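Local coordinates for protein MJ1225 (Methanocaldococcus jannaschii, PDB 3KH5) that is of unknown function but carries four CBS domains, binds AMP and ADP, and is a putative archaeal homologue of the gamma subunit of AMP-activated protein kinase, at residues A[69-73]-A[74-78]; A[22-25]-A[26-30]; A[164-167]-A[168-171]; A[107-110]-A[111-115]. All coordinates share one frame; numbering follows the deposited sequence.

Interaction 1 of 4, residues A[69-73]-A[74-78]; sequences LIREK and HERNF. With AMP (adenosine monophosphate), chain F.
Arg76 N donates to Ile70 O at 2.8 Å and nearly straight (164°), the donor lying above the carbonyl plane, and so ties the chain leaving helix 68-73 back to its last turn. The helix widens here into a pi-type turn: His74 N makes only weak bonds to Leu69 O and Ile70 O. A type I' beta turn from His74 to Asn77 follows, with Asn77 N bonded to His74 O. Leu69 O lies at the edge of the His74 ring, 3.2 Å from CD2, while NE2 is hydrogen-bonded to Glu84. Lys73 runs alongside this ring, CG 3.6 Å from His74 CD2; with its CG anti to the backbone N (chi1 -173°) and the rest extended, the chain passes the AMP phosphate, NZ stopping 3.6 Å from O2P and making a long, weak ion pair with Glu84. With an alanine here, the phosphate would probably lose this nearby positive charge and the His74 ring the chain lying along it. Leu69 CD1 touches the adenine at N7 (3.3 Å). Farther out, Ile70 CD1 meets the edge of the Phe78 ring (3.7 Å), and Arg76 NH1 lies at the edge of the Arg71 guanidinium, the two planes 76° apart. The short helix thus offers AMP apolar carbon for its base, Glu72 CB and Lys73 N close to the ribose O4', and a lysine whose charge probably attracts the phosphate.

Interaction 2 of 4, residues A[22-25]-A[26-30]; sequences TIRK and ALMTM
The first turns of helix 23-33, in the first CBS domain, begin where Ala26 N bonds to Thr22 O (2.9 Å). Thr22 is the N-cap: its OG1 accepts from Lys25 N at 3.0 Å and closes off the helix start. Leu27 N and Met28 N follow with regular helical bonds to Ile23 O and Arg24 O. At Lys25 O two donors converge, Thr29 N and Thr29 OG1, reaching the oxygen from opposite faces of its carbonyl plane; the hydroxyl bond is the shorter, 2.6 Å. A chi1 of -52° sets OG1 beside the backbone N and anti to the carbonyl carbon, pointing it back at the preceding turn. In the fold this helix packs against helix 54-63 through Ile23 and Leu27, while Leu27 also meets Ile200 and Leu203 of helix 196-203. Replacing Thr29 by valine is likely to leave Lys25 O with its backbone donor alone. On another flank Met28 SD crosses the Arg24 chain at a slant, 4.2 Å from its CG. Ile23 CG2 and Leu27 CD1, one turn apart, are in looser apolar contact at 4.4 Å.

Interaction 3 of 4, residues A[164-167]-A[168-171]; sequences GERL and KDVA
Lys168 and Arg166 run side by side at the start of helix 167-177 in the third CBS domain, where Arg166 holds the N-cap position. The chi1 of 75° places Lys168 CG between the backbone N and carbonyl carbon, and a bend at chi4 brings NZ to 3.4 Å from Arg166 CD. NZ also forms a salt bridge, weak as a hydrogen bond, with Asp169 OD2, which probably offsets its closeness to the arginine. Asp169 comes next: its N bonds to Arg166 O from well above the carbonyl plane, and its OD2 accepts from a water at 2.6 Å. That water in turn accepts from Arg166 N, so a single solvent molecule links the side chain to the N-cap amide, in place of the direct bond of a capping box. Val170 N gives Arg166 O its second bond, straighter at 172° and close to the line of the C=O. Val170 CG2 packs on the aliphatic part of Glu165 at CB (3.6 Å), the two chains crossing at about a right angle; the Glu165 carboxylate is hydrogen-bonded to Thr162 N. Last, Ala171 N bonds to Leu167 O at 2.8 Å, and Ala171 CB lies 3.2 Å from that same oxygen.

Interaction 4 of 4, residues A[107-110]-A[111-115]; sequences IETF and LTKNV. With ADP (adenosine-5'-diphosphate), chain D.
Leu111 folds back over the preceding turn of helix 103-112, beside Ile107, whose carbonyl oxygen accepts from Leu111 N. Its CB lies 3.3 Å from Ile107 O, CG stands 3.7 Å from the same oxygen, and CD1 stays near it at 3.6 Å. The other branch reaches farther: CD2 meets Ile107 CG2 at 3.7 Å, the two side chains lying alongside and pointing the same way. Beyond them Leu276 and Ala280 touch Leu111, while Ile107 rests on Val136 and Leu140 of helix 133-140. One residue on, Glu108 O takes two bonds from Thr112, one from its N and one from OG1 (2.7 Å), arriving from opposite faces of the carbonyl plane. Thr112 OG1 sits between its own backbone N and carbonyl carbon (chi1 65°), which turns it inward to that oxygen. Lys113 N bonds to Thr109 O in the last turn, after which Asn114 takes left-handed backbone angles and the chain swings back. Val115 O then approaches the Phe110 ring obliquely, 3.4 Å from CD1. Lys273 NZ is hydrogen-bonded to Phe110 O. The two methyls of Val115 divide their work: CG2 touches Thr109 CG2 (4.0 Å) where the side chains cross at a slant, and CG1 lies 3.6 Å from C5 of the ADP adenine. Val115 leads into Gly116, whose N is hydrogen-bonded to this ADP. The stretch is the helix-to-strand turn of the beta-alpha-beta unit of strand 97-98, helix 103-112 and strand 117-121, at an ADP site the second CBS domain shares with Thr53 and Asp56 of the first.

Overall arrangement
All four contacts are local and partly buried. Interactions 2 and 3 lie at helix beginnings: in one a threonine hydroxyl caps the helix; in the other a water links an aspartate to the N-cap residue's amide. Interactions 1 and 4 lie where helices end, and both border nucleotides, AMP and ADP respectively, with exposed polar residues beside buried apolar ones. Interactions 2 and 4 each have a threonine whose hydroxyl and N both bond the carbonyl one turn back. Interactions 1 and 2 touch through Leu69 CD2 and Ile23 CD1 (4.0 Å), both residues also packing on Phe60 of helix 54-63. Interaction 4 lies across the chain's centre from interactions 2 and 3, its centre about 34 Å from that of interaction 1.

Interaction 1 of 4, residues A[69-73]-A[74-78]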
loop_
_atom_site.group_PDB
_atom_site.type_symbol
_atom_site.label_atom_id
_atom_site.label_comp_id
_atom_site.label_asym_id
_atom_site.label_seq_id
_atom_site.Cartn_x
_atom_site.Cartn_y
_atom_site.Cartn_z
ATOM N N LEU A 69 10.939 -15.489 -9.133
ATOM C CA LEU A 69 12.013 -15.796 -8.186
ATOM C C LEU A 69 11.689 -17.071 -7.396
ATOM O O LEU A 69 12.563 -17.918 -7.198
ATOM C CB LEU A 69 12.298 -14.617 -7.243
ATOM C CG LEU A 69 13.565 -14.722 -6.370
ATOM C CD1 LEU A 69 14.833 -14.823 -7.228
ATOM C CD2 LEU A 69 13.673 -13.528 -5.413
ATOM N N ILE A 70 10.436 -17.198 -6.954
ATOM C CA ILE A 70 9.951 -18.415 -6.307
ATOM C C ILE A 70 9.884 -19.566 -7.318
ATOM O O ILE A 70 10.600 -20.564 -7.171
ATOM C CB ILE A 70 8.552 -18.212 -5.642
ATOM C CG1 ILE A 70 8.629 -17.195 -4.496
ATOM C CG2 ILE A 70 7.986 -19.549 -5.121
ATOM C CD1 ILE A 70 7.271 -16.650 -4.049
ATOM N N ARG A 71 9.050 -19.413 -8.353
ATOM C CA ARG A 71 8.679 -20.535 -9.242
ATOM C C ARG A 71 9.838 -21.133 -10.051
ATOM O O ARG A 71 9.890 -22.350 -10.256
ATOM C CB ARG A 71 7.481 -20.191 -10.158
ATOM C CG ARG A 71 6.929 -21.409 -10.952
ATOM C CD ARG A 71 5.529 -21.194 -11.565
ATOM N NE ARG A 71 4.454 -21.786 -10.760
ATOM C CZ ARG A 71 3.149 -21.592 -10.966
ATOM N NH1 ARG A 71 2.728 -20.813 -11.957
ATOM N NH2 ARG A 71 2.257 -22.176 -10.173
ATOM N N GLU A 72 10.763 -20.286 -10.497
ATOM C CA GLU A 72 11.844 -20.730 -11.380
ATOM C C GLU A 72 13.169 -20.979 -10.679
ATOM O O GLU A 72 13.709 -22.088 -10.739
ATOM C CB GLU A 72 12.067 -19.715 -12.497
ATOM C CG GLU A 72 11.019 -19.725 -13.573
ATOM C CD GLU A 72 11.029 -21.008 -14.372
ATOM O OE1 GLU A 72 12.099 -21.383 -14.904
ATOM O OE2 GLU A 72 9.958 -21.639 -14.474
ATOM N N LYS A 73 13.706 -19.944 -10.042
ATOM C CA LYS A 73 15.009 -20.061 -9.408
ATOM C C LYS A 73 14.968 -21.053 -8.260
ATOM O O LYS A 73 15.847 -21.906 -8.133
ATOM C CB LYS A 73 15.499 -18.704 -8.911
ATOM C CG LYS A 73 16.919 -18.751 -8.389
ATOM C CD LYS A 73 17.512 -17.371 -8.260
ATOM C CE LYS A 73 18.968 -17.483 -7.788
ATOM N NZ LYS A 73 19.638 -16.144 -7.896
ATOM N N HIS A 74 13.933 -20.941 -7.438
ATOM C CA HIS A 74 13.839 -21.733 -6.225
ATOM C C HIS A 74 12.779 -22.803 -6.319
ATOM O O HIS A 74 12.329 -23.342 -5.305
ATOM C CB HIS A 74 13.619 -20.816 -5.036
ATOM C CG HIS A 74 14.754 -19.878 -4.819
ATOM N ND1 HIS A 74 15.857 -20.215 -4.066
ATOM C CD2 HIS A 74 14.992 -18.637 -5.305
ATOM C CE1 HIS A 74 16.713 -19.210 -4.072
ATOM N NE2 HIS A 74 16.212 -18.241 -4.818
ATOM N N GLU A 75 12.386 -23.096 -7.555
ATOM C CA GLU A 75 11.548 -24.246 -7.864
ATOM C C GLU A 75 10.368 -24.342 -6.915
ATOM O O GLU A 75 10.037 -25.433 -6.440
ATOM C CB GLU A 75 12.370 -25.536 -7.789
ATOM C CG GLU A 75 13.620 -25.540 -8.647
ATOM C CD GLU A 75 14.400 -26.838 -8.537
ATOM O OE1 GLU A 75 13.817 -27.864 -8.126
ATOM O OE2 GLU A 75 15.604 -26.834 -8.871
ATOM N N ARG A 76 9.755 -23.197 -6.623
ATOM C CA ARG A 76 8.527 -23.157 -5.835
ATOM C C ARG A 76 8.739 -23.108 -4.323
ATOM O O ARG A 76 7.769 -23.128 -3.560
ATOM C CB ARG A 76 7.638 -24.349 -6.183
ATOM C CG ARG A 76 7.210 -24.401 -7.635
ATOM C CD ARG A 76 5.730 -24.522 -7.669
ATOM N NE ARG A 76 5.176 -23.692 -6.606
ATOM C CZ ARG A 76 3.883 -23.514 -6.379
ATOM N NH1 ARG A 76 2.974 -24.106 -7.146
ATOM N NH2 ARG A 76 3.494 -22.734 -5.382
ATOM N N ASN A 77 9.994 -23.039 -3.894
ATOM C CA ASN A 77 10.314 -22.982 -2.475
ATOM C C ASN A 77 10.295 -21.547 -1.952
ATOM O O ASN A 77 11.285 -20.819 -2.070
ATOM C CB ASN A 77 11.677 -23.626 -2.229
ATOM C CG ASN A 77 11.903 -23.991 -0.780
ATOM O OD1 ASN A 77 11.151 -23.591 0.110
ATOM N ND2 ASN A 77 12.955 -24.761 -0.534
ATOM N N PHE A 78 9.159 -21.157 -1.378
ATOM C CA PHE A 78 8.957 -19.813 -0.840
ATOM C C PHE A 78 9.912 -19.515 0.305
ATOM O O PHE A 78 10.449 -18.410 0.402
ATOM C CB PHE A 78 7.509 -19.658 -0.365
ATOM C CG PHE A 78 7.228 -18.357 0.333
ATOM C CD1 PHE A 78 7.050 -17.189 -0.397
ATOM C CD2 PHE A 78 7.118 -18.304 1.720
ATOM C CE1 PHE A 78 6.782 -15.984 0.240
ATOM C CE2 PHE A 78 6.850 -17.102 2.366
ATOM C CZ PHE A 78 6.681 -15.940 1.624
HETATM P P AMP F . 19.022 -17.522 -12.734
HETATM O O1P AMP F . 19.729 -16.752 -13.783
HETATM O O2P AMP F . 18.879 -16.691 -11.348
HETATM O O3P AMP F . 19.826 -18.868 -12.341
HETATM O "O5'" AMP F . 17.558 -18.008 -13.174
HETATM C "C5'" AMP F . 16.585 -18.300 -12.178
HETATM C "C4'" AMP F . 15.155 -18.358 -12.763
HETATM O "O4'" AMP F . 14.260 -17.568 -11.918
HETATM C "C3'" AMP F . 14.990 -17.796 -14.182
HETATM O "O3'" AMP F . 13.890 -18.441 -14.844
HETATM C "C2'" AMP F . 14.697 -16.318 -13.933
HETATM O "O2'" AMP F . 13.843 -15.804 -14.964
HETATM C "C1'" AMP F . 13.944 -16.316 -12.599
HETATM N N9 AMP F . 14.351 -15.197 -11.709
HETATM C C8 AMP F . 15.531 -15.052 -11.101
HETATM N N7 AMP F . 15.523 -13.930 -10.381
HETATM C C5 AMP F . 14.331 -13.363 -10.525
HETATM C C6 AMP F . 13.748 -12.204 -10.024
HETATM N N6 AMP F . 14.431 -11.403 -9.212
HETATM N N1 AMP F . 12.484 -11.905 -10.375
HETATM C C2 AMP F . 11.794 -12.699 -11.187
HETATM N N3 AMP F . 12.324 -13.811 -11.680
HETATM C C4 AMP F . 13.583 -14.167 -11.368
#

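Interaction 2 of 4, residues A[22-25]-A[26-30]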
loop_
_atom_site.group_PDB
_atom_site.type_symbol
_atom_site.label_atom_id
_atom_site.label_comp_id
_atom_site.label_asym_id
_atom_site.label_seq_id
_atom_site.Cartn_x
_atom_site.Cartn_y
_atom_site.Cartn_z
ATOM N N THR A 22 17.609 -9.711 3.665
ATOM C CA THR A 22 16.776 -10.721 3.001
ATOM C C THR A 22 15.335 -10.251 2.895
ATOM O O THR A 22 14.881 -9.435 3.702
ATOM C CB THR A 22 16.773 -12.085 3.740
ATOM O OG1 THR A 22 16.200 -11.925 5.042
ATOM C CG2 THR A 22 18.176 -12.656 3.865
ATOM N N ILE A 23 14.618 -10.775 1.905
ATOM C CA ILE A 23 13.169 -10.589 1.799
ATOM C C ILE A 23 12.458 -10.949 3.118
ATOM O O ILE A 23 11.603 -10.189 3.586
ATOM C CB ILE A 23 12.578 -11.395 0.606
ATOM C CG1 ILE A 23 13.070 -10.813 -0.728
ATOM C CG2 ILE A 23 11.044 -11.420 0.660
ATOM C CD1 ILE A 23 12.979 -11.768 -1.919
ATOM N N ARG A 24 12.818 -12.094 3.712
ATOM C CA ARG A 24 12.240 -12.519 5.005
ATOM C C ARG A 24 12.392 -11.427 6.065
ATOM O O ARG A 24 11.413 -11.055 6.712
ATOM C CB ARG A 24 12.820 -13.856 5.531
ATOM C CG ARG A 24 12.140 -14.368 6.859
ATOM C CD ARG A 24 12.765 -15.651 7.487
ATOM N NE ARG A 24 12.213 -15.985 8.819
ATOM C CZ ARG A 24 11.338 -16.966 9.071
ATOM N NH1 ARG A 24 10.873 -17.735 8.092
ATOM N NH2 ARG A 24 10.916 -17.172 10.316
ATOM N N LYS A 25 13.614 -10.916 6.230
ATOM C CA LYS A 25 13.902 -9.874 7.226
ATOM C C LYS A 25 13.176 -8.561 6.919
ATOM O O LYS A 25 12.736 -7.865 7.837
ATOM C CB LYS A 25 15.417 -9.638 7.357
ATOM C CG LYS A 25 15.844 -8.625 8.441
ATOM C CD LYS A 25 15.835 -9.228 9.846
ATOM C CE LYS A 25 16.221 -8.198 10.909
ATOM N NZ LYS A 25 16.143 -8.762 12.291
ATOM N N ALA A 26 13.061 -8.229 5.633
ATOM C CA ALA A 26 12.300 -7.057 5.195
ATOM C C ALA A 26 10.830 -7.185 5.588
ATOM O O ALA A 26 10.228 -6.224 6.068
ATOM C CB ALA A 26 12.440 -6.856 3.689
ATOM N N LEU A 27 10.266 -8.378 5.394
ATOM C CA LEU A 27 8.890 -8.669 5.798
ATOM C C LEU A 27 8.660 -8.503 7.296
ATOM O O LEU A 27 7.648 -7.937 7.716
ATOM C CB LEU A 27 8.511 -10.095 5.408
ATOM C CG LEU A 27 8.038 -10.375 3.986
ATOM C CD1 LEU A 27 7.962 -11.876 3.748
ATOM C CD2 LEU A 27 6.677 -9.728 3.741
ATOM N N MET A 28 9.591 -9.026 8.093
ATOM C CA MET A 28 9.512 -8.926 9.551
ATOM C C MET A 28 9.583 -7.462 9.953
ATOM O O MET A 28 8.834 -7.011 10.820
ATOM C CB MET A 28 10.657 -9.699 10.205
ATOM C CG MET A 28 10.560 -11.214 10.087
ATOM S SD MET A 28 12.145 -12.049 10.330
ATOM C CE MET A 28 12.600 -11.516 11.986
ATOM N N THR A 29 10.480 -6.727 9.299
ATOM C CA THR A 29 10.602 -5.292 9.503
ATOM C C THR A 29 9.252 -4.609 9.230
ATOM O O THR A 29 8.775 -3.815 10.056
ATOM C CB THR A 29 11.752 -4.707 8.644
ATOM O OG1 THR A 29 12.951 -5.465 8.869
ATOM C CG2 THR A 29 12.016 -3.253 8.998
ATOM N N MET A 30 8.625 -4.949 8.100
ATOM C CA MET A 30 7.306 -4.420 7.727
ATOM C C MET A 30 6.252 -4.705 8.777
ATOM O O MET A 30 5.587 -3.790 9.269
ATOM C CB MET A 30 6.823 -5.027 6.411
ATOM C CG MET A 30 7.450 -4.438 5.177
ATOM S SD MET A 30 6.627 -5.054 3.701
ATOM C CE MET A 30 5.395 -3.779 3.467
#

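Interaction 3 of 4, residues A[164-167]-A[168-171]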
loop_
_atom_site.group_PDB
_atom_site.type_symbol
_atom_site.label_atom_id
_atom_site.label_comp_id
_atom_site.label_asym_id
_atom_site.label_seq_id
_atom_site.Cartn_x
_atom_site.Cartn_y
_atom_site.Cartn_z
ATOM N N GLY A 164 -15.107 -15.660 -3.088
ATOM C CA GLY A 164 -14.605 -16.964 -3.522
ATOM C C GLY A 164 -13.292 -16.972 -4.282
ATOM O O GLY A 164 -12.727 -18.040 -4.515
ATOM N N GLU A 165 -12.795 -15.799 -4.671
ATOM C CA GLU A 165 -11.522 -15.719 -5.386
ATOM C C GLU A 165 -10.360 -16.216 -4.541
ATOM O O GLU A 165 -10.292 -15.938 -3.344
ATOM C CB GLU A 165 -11.243 -14.290 -5.822
ATOM C CG GLU A 165 -11.864 -13.927 -7.140
ATOM C CD GLU A 165 -11.460 -12.551 -7.578
ATOM O OE1 GLU A 165 -12.096 -11.577 -7.135
ATOM O OE2 GLU A 165 -10.502 -12.437 -8.366
ATOM N N ARG A 166 -9.452 -16.952 -5.178
ATOM C CA ARG A 166 -8.227 -17.413 -4.534
ATOM C C ARG A 166 -7.241 -16.237 -4.429
ATOM O O ARG A 166 -7.264 -15.324 -5.262
ATOM C CB ARG A 166 -7.620 -18.595 -5.315
ATOM C CG ARG A 166 -8.554 -19.844 -5.489
ATOM C CD ARG A 166 -7.954 -20.845 -6.515
ATOM N NE ARG A 166 -8.679 -22.123 -6.649
ATOM C CZ ARG A 166 -9.457 -22.458 -7.682
ATOM N NH1 ARG A 166 -9.644 -21.612 -8.693
ATOM N NH2 ARG A 166 -10.059 -23.646 -7.701
ATOM N N LEU A 167 -6.398 -16.261 -3.398
ATOM C CA LEU A 167 -5.400 -15.208 -3.158
ATOM C C LEU A 167 -4.490 -14.977 -4.362
ATOM O O LEU A 167 -4.163 -13.832 -4.683
ATOM C CB LEU A 167 -4.563 -15.531 -1.909
ATOM C CG LEU A 167 -3.521 -14.522 -1.396
ATOM C CD1 LEU A 167 -3.255 -14.727 0.086
ATOM C CD2 LEU A 167 -2.206 -14.594 -2.176
ATOM N N LYS A 168 -4.087 -16.062 -5.019
ATOM C CA LYS A 168 -3.236 -15.982 -6.200
ATOM C C LYS A 168 -3.829 -15.094 -7.310
ATOM O O LYS A 168 -3.084 -14.401 -8.004
ATOM C CB LYS A 168 -2.894 -17.388 -6.719
ATOM C CG LYS A 168 -4.022 -18.098 -7.459
ATOM C CD LYS A 168 -3.883 -19.615 -7.394
ATOM C CE LYS A 168 -4.490 -20.289 -8.623
ATOM N NZ LYS A 168 -5.869 -19.801 -8.970
ATOM N N ASP A 169 -5.158 -15.099 -7.456
ATOM C CA ASP A 169 -5.836 -14.327 -8.512
ATOM C C ASP A 169 -6.123 -12.892 -8.090
ATOM O O ASP A 169 -6.008 -11.972 -8.898
ATOM C CB ASP A 169 -7.136 -15.010 -8.958
ATOM C CG ASP A 169 -6.903 -16.391 -9.558
ATOM O OD1 ASP A 169 -5.979 -16.550 -10.388
ATOM O OD2 ASP A 169 -7.653 -17.323 -9.200
ATOM N N VAL A 170 -6.514 -12.706 -6.831
ATOM C CA VAL A 170 -6.670 -11.365 -6.277
ATOM C C VAL A 170 -5.334 -10.615 -6.303
ATOM O O VAL A 170 -5.303 -9.420 -6.590
ATOM C CB VAL A 170 -7.253 -11.404 -4.847
ATOM C CG1 VAL A 170 -7.252 -10.015 -4.208
ATOM C CG2 VAL A 170 -8.660 -11.966 -4.878
ATOM N N ALA A 171 -4.238 -11.323 -6.016
ATOM C CA ALA A 171 -2.889 -10.744 -6.058
ATOM C C ALA A 171 -2.540 -10.184 -7.437
ATOM O O ALA A 171 -1.931 -9.115 -7.556
ATOM C CB ALA A 171 -1.854 -11.776 -5.630
HETATM O O HOH W 1 -9.907 -17.393 -7.977
#

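Interaction 4 of 4, residues A[107-110]-A[111-115]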
loop_
_atom_site.group_PDB
_atom_site.type_symbol
_atom_site.label_atom_id
_atom_site.label_comp_id
_atom_site.label_asym_id
_atom_site.label_seq_id
_atom_site.Cartn_x
_atom_site.Cartn_y
_atom_site.Cartn_z
ATOM N N ILE A 107 2.443 17.233 -3.734
ATOM C CA ILE A 107 1.091 16.969 -4.216
ATOM C C ILE A 107 1.070 16.600 -5.701
ATOM O O ILE A 107 0.441 15.609 -6.081
ATOM C CB ILE A 107 0.129 18.142 -3.892
ATOM C CG1 ILE A 107 -0.166 18.168 -2.385
ATOM C CG2 ILE A 107 -1.176 18.012 -4.674
ATOM C CD1 ILE A 107 -0.786 19.465 -1.877
ATOM N N GLU A 108 1.763 17.377 -6.532
ATOM C CA GLU A 108 1.830 17.068 -7.959
ATOM C C GLU A 108 2.487 15.707 -8.210
ATOM O O GLU A 108 2.090 14.980 -9.123
ATOM C CB GLU A 108 2.566 18.167 -8.726
ATOM C CG GLU A 108 2.422 18.061 -10.242
ATOM C CD GLU A 108 3.193 19.132 -10.990
ATOM O OE1 GLU A 108 2.647 19.673 -11.976
ATOM O OE2 GLU A 108 4.341 19.440 -10.599
ATOM N N THR A 109 3.489 15.377 -7.397
ATOM C CA THR A 109 4.182 14.095 -7.489
ATOM C C THR A 109 3.221 12.949 -7.180
ATOM O O THR A 109 3.131 11.992 -7.949
ATOM C CB THR A 109 5.406 14.051 -6.543
ATOM O OG1 THR A 109 6.369 15.023 -6.966
ATOM C CG2 THR A 109 6.063 12.676 -6.547
ATOM N N PHE A 110 2.495 13.063 -6.069
ATOM C CA PHE A 110 1.539 12.033 -5.665
ATOM C C PHE A 110 0.434 11.853 -6.701
ATOM O O PHE A 110 0.020 10.729 -6.996
ATOM C CB PHE A 110 0.904 12.373 -4.311
ATOM C CG PHE A 110 1.866 12.356 -3.152
ATOM C CD1 PHE A 110 2.968 11.506 -3.145
ATOM C CD2 PHE A 110 1.645 13.174 -2.047
ATOM C CE1 PHE A 110 3.847 11.491 -2.068
ATOM C CE2 PHE A 110 2.513 13.161 -0.961
ATOM C CZ PHE A 110 3.615 12.319 -0.972
ATOM N N LEU A 111 -0.032 12.974 -7.249
ATOM C CA LEU A 111 -1.150 12.987 -8.189
ATOM C C LEU A 111 -0.809 12.515 -9.607
ATOM O O LEU A 111 -1.665 11.943 -10.287
ATOM C CB LEU A 111 -1.767 14.390 -8.252
ATOM C CG LEU A 111 -2.952 14.791 -7.364
ATOM C CD1 LEU A 111 -2.848 14.260 -5.935
ATOM C CD2 LEU A 111 -3.100 16.307 -7.369
ATOM N N THR A 112 0.418 12.754 -10.064
ATOM C CA THR A 112 0.754 12.456 -11.465
ATOM C C THR A 112 1.698 11.275 -11.640
ATOM O O THR A 112 1.792 10.706 -12.732
ATOM C CB THR A 112 1.351 13.674 -12.202
ATOM O OG1 THR A 112 2.610 14.021 -11.619
ATOM C CG2 THR A 112 0.414 14.866 -12.135
ATOM N N LYS A 113 2.400 10.915 -10.570
ATOM C CA LYS A 113 3.363 9.818 -10.632
ATOM C C LYS A 113 2.908 8.541 -9.916
ATOM O O LYS A 113 3.719 7.646 -9.693
ATOM C CB LYS A 113 4.743 10.255 -10.110
ATOM C CG LYS A 113 5.312 11.541 -10.729
ATOM C CD LYS A 113 5.551 11.428 -12.232
ATOM C CE LYS A 113 5.835 12.801 -12.821
ATOM N NZ LYS A 113 6.041 12.769 -14.297
ATOM N N ASN A 114 1.628 8.457 -9.551
ATOM C CA ASN A 114 1.054 7.233 -8.973
ATOM C C ASN A 114 1.891 6.617 -7.840
ATOM O O ASN A 114 2.168 5.409 -7.819
ATOM C CB ASN A 114 0.790 6.205 -10.082
ATOM C CG ASN A 114 -0.261 5.183 -9.697
ATOM O OD1 ASN A 114 -1.208 5.487 -8.970
ATOM N ND2 ASN A 114 -0.105 3.959 -10.196
ATOM N N VAL A 115 2.318 7.474 -6.920
ATOM C CA VAL A 115 3.003 7.054 -5.704
ATOM C C VAL A 115 2.256 7.687 -4.533
ATOM O O VAL A 115 1.639 8.749 -4.682
ATOM C CB VAL A 115 4.497 7.459 -5.701
ATOM C CG1 VAL A 115 5.322 6.483 -6.528
ATOM C CG2 VAL A 115 4.686 8.898 -6.185
HETATM P PB ADP D . 1.830 3.548 -3.360
HETATM O O1B ADP D . 0.752 3.825 -4.352
HETATM O O2B ADP D . 1.224 3.350 -1.861
HETATM O O3B ADP D . 2.931 4.727 -3.232
HETATM P PA ADP D . 2.066 0.912 -3.222
HETATM O O1A ADP D . 1.145 0.092 -4.040
HETATM O O2A ADP D . 2.938 0.110 -2.102
HETATM O O3A ADP D . 2.704 2.277 -3.712
HETATM O "O5'" ADP D . 3.262 0.344 -4.207
HETATM C "C5'" ADP D . 3.127 0.120 -5.645
HETATM C "C4'" ADP D . 4.511 0.030 -6.360
HETATM O "O4'" ADP D . 5.079 1.379 -6.401
HETATM C "C3'" ADP D . 5.556 -0.874 -5.671
HETATM O "O3'" ADP D . 6.287 -1.587 -6.678
HETATM C "C2'" ADP D . 6.456 0.126 -4.938
HETATM O "O2'" ADP D . 7.798 -0.364 -4.778
HETATM C "C1'" ADP D . 6.434 1.315 -5.892
HETATM N N9 ADP D . 6.743 2.587 -5.175
HETATM C C8 ADP D . 6.205 3.072 -4.049
HETATM N N7 ADP D . 6.773 4.250 -3.760
HETATM C C5 ADP D . 7.671 4.508 -4.705
HETATM C C6 ADP D . 8.556 5.550 -4.950
HETATM N N6 ADP D . 8.628 6.593 -4.128
HETATM N N1 ADP D . 9.343 5.483 -6.038
HETATM C C2 ADP D . 9.290 4.453 -6.874
HETATM N N3 ADP D . 8.457 3.445 -6.668
HETATM C C4 ADP D . 7.645 3.452 -5.599
#